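Local coordinates for protein 1d10 (Caenorhabditis elegans, PDB 1T9F) that is of unknown function but folds as a beta-trefoil built from three MIR motifs, as in the SDF2-like proteins, at residues 67-71 / 122-126; 141-147 / 159-165. All coordinates share one frame; numbering follows the deposited sequence.

Contact 1 of 2, residues 67-71 / 122-126; sequences DAIKC and NGDEW
Two loops meet beside the Cys71-Cys121 disulfide at one end of the beta-trefoil barrel, where Ile69 and Trp126 join them through both backbone and side chain. Trp126 N donates to Ile69 O at 2.8 Å, nearly in line with the carbonyl, though the angle at the hydrogen is only 148°. The same oxygen also receives a CA-H contact from Glu125 CA at 3.5 Å. With its CG anti to the backbone N (chi1 -166°), Trp126 lays its indole alongside Ile69, both side chains pointing the same way; Ile69 CD1 meets the ring at its edge, 3.7 Å from Trp126 CE3. Cys71 SG sits 3.4 Å from Glu125 N, a buried amide with no hydrogen-bond partner in the model, while Cys71 CB packs 3.6 Å from Gly123 O. On the outer side Glu125 stretches out along the other loop until its OE1 lies 3.5 Å from Ala68 CB. Lys70 doubles back instead, giving NZ to Ala68 O at 3.0 Å. Cutting Glu125 back to an alanine removes everything beyond CB and would probably open a gap beside the Ala68 methyl, with Phe6 losing part of its packing too. Below, Ile55 of strand 53-57 and Ile75 of strand 74-79 pack against both Ile69 and Trp126, and Phe132 of strand 131-136 meets the indole edge-to-face. Val7, from the N-terminal loop, makes backbone hydrogen bonds to Ile69 and Trp126.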
# COMPACT_ATOMS: atom_id res chain seq x y z
N ASP A 67 13.21 6.38 -12.81
CA ASP A 67 12.33 5.96 -13.89
C ASP A 67 10.88 6.27 -13.54
O ASP A 67 10.44 6.02 -12.42
CB ASP A 67 12.46 4.46 -14.17
CG ASP A 67 13.72 4.11 -14.93
OD1 ASP A 67 14.43 5.05 -15.35
OD2 ASP A 67 13.99 2.91 -15.12
N ALA A 68 10.14 6.82 -14.50
CA ALA A 68 8.75 7.13 -14.28
C ALA A 68 7.98 5.82 -14.24
O ALA A 68 8.37 4.85 -14.88
CB ALA A 68 8.23 8.01 -15.41
N ILE A 69 6.90 5.79 -13.47
CA ILE A 69 6.09 4.59 -13.40
C ILE A 69 4.86 4.86 -14.26
O ILE A 69 4.19 5.88 -14.09
CB ILE A 69 5.64 4.29 -11.96
CG1 ILE A 69 6.88 3.99 -11.11
CG2 ILE A 69 4.68 3.10 -11.95
CD1 ILE A 69 6.58 3.87 -9.65
N LYS A 70 4.60 3.97 -15.20
CA LYS A 70 3.46 4.13 -16.09
C LYS A 70 2.22 3.53 -15.45
O LYS A 70 2.32 2.54 -14.72
CB LYS A 70 3.75 3.45 -17.43
CG LYS A 70 4.96 4.00 -18.20
CD LYS A 70 6.28 3.60 -17.53
CE LYS A 70 7.49 4.18 -18.27
NZ LYS A 70 8.78 3.75 -17.65
N CYS A 71 1.06 4.12 -15.71
CA CYS A 71 -0.19 3.61 -15.16
C CYS A 71 -0.45 2.24 -15.77
O CYS A 71 -0.20 2.03 -16.96
CB CYS A 71 -1.36 4.57 -15.44
SG CYS A 71 -1.02 6.24 -14.80
N ASN A 122 -4.92 7.45 -14.28
CA ASN A 122 -5.36 7.82 -15.62
C ASN A 122 -4.22 8.35 -16.46
O ASN A 122 -3.27 8.93 -15.94
CB ASN A 122 -6.50 8.84 -15.55
CG ASN A 122 -7.79 8.22 -15.07
OD1 ASN A 122 -8.23 7.19 -15.59
ND2 ASN A 122 -8.40 8.83 -14.06
N GLY A 123 -4.33 8.16 -17.77
CA GLY A 123 -3.27 8.59 -18.66
C GLY A 123 -2.26 7.46 -18.57
O GLY A 123 -2.64 6.32 -18.34
N ASP A 124 -0.98 7.75 -18.76
CA ASP A 124 -0.01 6.68 -18.65
C ASP A 124 1.33 7.13 -18.11
O ASP A 124 2.35 7.08 -18.79
CB ASP A 124 0.18 5.97 -19.99
CG ASP A 124 0.68 4.54 -19.82
OD1 ASP A 124 1.76 4.38 -19.22
OD2 ASP A 124 0.00 3.59 -20.27
N GLU A 125 1.29 7.59 -16.87
CA GLU A 125 2.47 8.05 -16.15
C GLU A 125 2.00 8.59 -14.81
O GLU A 125 1.45 9.68 -14.71
CB GLU A 125 3.21 9.14 -16.95
CG GLU A 125 4.71 8.92 -16.94
CD GLU A 125 5.44 9.71 -18.02
OE1 GLU A 125 6.65 9.47 -18.19
OE2 GLU A 125 4.81 10.57 -18.67
N TRP A 126 2.20 7.76 -13.79
CA TRP A 126 1.81 8.07 -12.42
C TRP A 126 2.29 9.46 -12.01
O TRP A 126 3.48 9.68 -11.85
CB TRP A 126 2.42 7.02 -11.49
CG TRP A 126 1.87 7.00 -10.10
CD1 TRP A 126 0.90 7.81 -9.58
CD2 TRP A 126 2.25 6.11 -9.05
NE1 TRP A 126 0.66 7.48 -8.27
CE2 TRP A 126 1.48 6.44 -7.92
CE3 TRP A 126 3.18 5.07 -8.96
CZ2 TRP A 126 1.60 5.76 -6.70
CZ3 TRP A 126 3.31 4.39 -7.75
CH2 TRP A 126 2.52 4.74 -6.64

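Contact 2 of 2, residues 141-147 / 159-165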
# COMPACT_ATOMS: atom_id res chain seq x y z
N SER A 141 -7.90 -7.78 -5.66
CA SER A 141 -8.50 -6.95 -4.62
C SER A 141 -7.87 -5.57 -4.58
O SER A 141 -6.66 -5.42 -4.80
CB SER A 141 -8.34 -7.62 -3.25
OG SER A 141 -8.82 -8.95 -3.28
N TYR A 142 -8.69 -4.57 -4.30
CA TYR A 142 -8.23 -3.20 -4.22
C TYR A 142 -7.77 -2.89 -2.80
O TYR A 142 -8.38 -3.33 -1.82
CB TYR A 142 -9.36 -2.25 -4.60
CG TYR A 142 -9.79 -2.35 -6.05
CD1 TYR A 142 -9.10 -1.66 -7.04
CD2 TYR A 142 -10.88 -3.14 -6.42
CE1 TYR A 142 -9.49 -1.75 -8.38
CE2 TYR A 142 -11.28 -3.23 -7.76
CZ TYR A 142 -10.58 -2.53 -8.73
OH TYR A 142 -10.96 -2.62 -10.06
N LEU A 143 -6.67 -2.15 -2.68
CA LEU A 143 -6.16 -1.77 -1.37
C LEU A 143 -7.19 -0.75 -0.87
O LEU A 143 -7.42 0.25 -1.54
CB LEU A 143 -4.79 -1.10 -1.51
CG LEU A 143 -4.14 -0.60 -0.22
CD1 LEU A 143 -3.76 -1.78 0.66
CD2 LEU A 143 -2.90 0.22 -0.57
N SER A 144 -7.82 -1.02 0.27
CA SER A 144 -8.84 -0.10 0.77
C SER A 144 -8.95 -0.05 2.28
O SER A 144 -8.60 -1.01 2.97
CB SER A 144 -10.22 -0.50 0.23
OG SER A 144 -10.21 -0.74 -1.16
N LEU A 145 -9.43 1.08 2.79
CA LEU A 145 -9.66 1.20 4.22
C LEU A 145 -11.05 0.56 4.38
O LEU A 145 -11.99 0.91 3.65
CB LEU A 145 -9.71 2.67 4.64
CG LEU A 145 -8.40 3.46 4.52
CD1 LEU A 145 -8.56 4.83 5.17
CD2 LEU A 145 -7.28 2.68 5.20
N SER A 146 -11.16 -0.39 5.30
CA SER A 146 -12.42 -1.08 5.54
C SER A 146 -13.43 -0.16 6.21
O SER A 146 -14.63 -0.38 6.13
CB SER A 146 -12.20 -2.29 6.44
OG SER A 146 -11.88 -1.87 7.75
N GLY A 147 -12.92 0.88 6.87
CA GLY A 147 -13.79 1.81 7.57
C GLY A 147 -13.79 1.49 9.05
O GLY A 147 -14.37 2.20 9.86
N GLU A 159 -8.23 0.05 9.77
CA GLU A 159 -7.98 -1.27 9.18
C GLU A 159 -7.83 -1.12 7.67
O GLU A 159 -8.63 -0.45 7.01
CB GLU A 159 -9.14 -2.23 9.48
CG GLU A 159 -9.01 -3.58 8.77
CD GLU A 159 -10.26 -4.45 8.89
OE1 GLU A 159 -11.38 -3.90 8.84
OE2 GLU A 159 -10.12 -5.69 9.01
N VAL A 160 -6.78 -1.74 7.13
CA VAL A 160 -6.49 -1.73 5.71
C VAL A 160 -6.78 -3.15 5.21
O VAL A 160 -6.31 -4.14 5.79
CB VAL A 160 -5.01 -1.39 5.44
CG1 VAL A 160 -4.69 -1.56 3.96
CG2 VAL A 160 -4.70 0.04 5.88
N VAL A 161 -7.55 -3.27 4.13
CA VAL A 161 -7.89 -4.58 3.61
C VAL A 161 -7.99 -4.61 2.09
O VAL A 161 -7.79 -3.60 1.42
CB VAL A 161 -9.25 -5.07 4.15
CG1 VAL A 161 -9.27 -5.03 5.67
CG2 VAL A 161 -10.37 -4.21 3.58
N GLY A 162 -8.32 -5.79 1.57
CA GLY A 162 -8.46 -5.96 0.14
C GLY A 162 -9.93 -6.17 -0.17
O GLY A 162 -10.54 -7.13 0.30
N THR A 163 -10.51 -5.27 -0.95
CA THR A 163 -11.92 -5.38 -1.29
C THR A 163 -12.10 -5.87 -2.72
O THR A 163 -11.33 -5.50 -3.61
CB THR A 163 -12.62 -4.02 -1.13
OG1 THR A 163 -11.97 -3.04 -1.96
CG2 THR A 163 -12.55 -3.56 0.32
N ASP A 164 -13.10 -6.71 -2.94
CA ASP A 164 -13.36 -7.22 -4.28
C ASP A 164 -13.74 -6.07 -5.20
O ASP A 164 -13.40 -6.06 -6.37
CB ASP A 164 -14.49 -8.26 -4.27
CG ASP A 164 -14.08 -9.56 -3.60
OD1 ASP A 164 -13.00 -10.09 -3.93
OD2 ASP A 164 -14.85 -10.06 -2.75
N SER A 165 -14.44 -5.08 -4.66
CA SER A 165 -14.84 -3.94 -5.47
C SER A 165 -14.28 -2.62 -4.95
O SER A 165 -13.82 -2.53 -3.82
CB SER A 165 -16.37 -3.86 -5.54
OG SER A 165 -16.91 -5.04 -6.11
O HOH W 1 -10.49 1.36 8.05
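Leu143, Leu145 and Val160 share one face of an antiparallel strand pair, 142-146 with 159-163, and the valine's two methyls divide the leucines between them. Val160 CG1, anti to the valine's backbone N (chi1 173°), presses on Leu143 CD1 at 3.4 Å, closer than two methyls normally pack. Val160 CG2 turns the other way and meets Leu145 CD2 at 3.8 Å; both leucines slant across the valine rather than running parallel to it. Leu143 is paired with Gly162, where a CB would be jammed against Ser141 CB.

The other face is more polar. Ser144 OG and Thr163 OG1 lie 3.0 Å apart, and Ser144 OG also bonds Ser170 OG. Thr163 OG1 donates to Ser165 O at 2.7 Å, tying the end of the strand to the turn beyond it. Tyr142, its cross-strand partner on this face, offers a ring edge to that turn, with Tyr142 CE2 3.8 Å from Asp164 O.

Paired backbone bonds join Tyr142 with Thr163 and Ser144 with Val161. At the far end of the strand pair Ser146 OG points at the carboxylate of Glu159, which Ser96 OG and Leu95 N also hold; the modelled 2.4 Å from Ser146 OG to Glu159 OE1 is very short, so its exact length is doubtful. Glu159 O is gripped twice, by Ser146 N and by a water whose oxygen also takes Gly147 N at 2.7 Å.

This is one of the hairpins that cap a beta-trefoil. Strand 158-163 also pairs with strands 38-43 and 100-105 of the other two hairpins. Leu143 reaches down to Leu134 and Trp117 of the barrel, while Val160 and Leu145 pack on Val40 and Ala42 of strand 38-43.

How the contacts relate
Contact 1 and contact 2 follow one another along the chain and belong to different layers of the trefoil: loops at the barrel's end, and a hairpin of its cap. Their centres lie 23 Å apart, and their nearest atoms are about 9 Å apart. Strand 131-136 is the bridge in sequence, leaving the loop 122-126 and running on to the hairpin; its Phe132 packs on contact 1 and its Leu134 on contact 2. No function has been assigned to this protein, so neither contact can be tied to an active site. A malonate, probably from the crystallisation liquor, lies about 3 Å from the Asn122 side chain; a malonate is also about 6 Å from the Tyr142 side chain, both between nearest atoms.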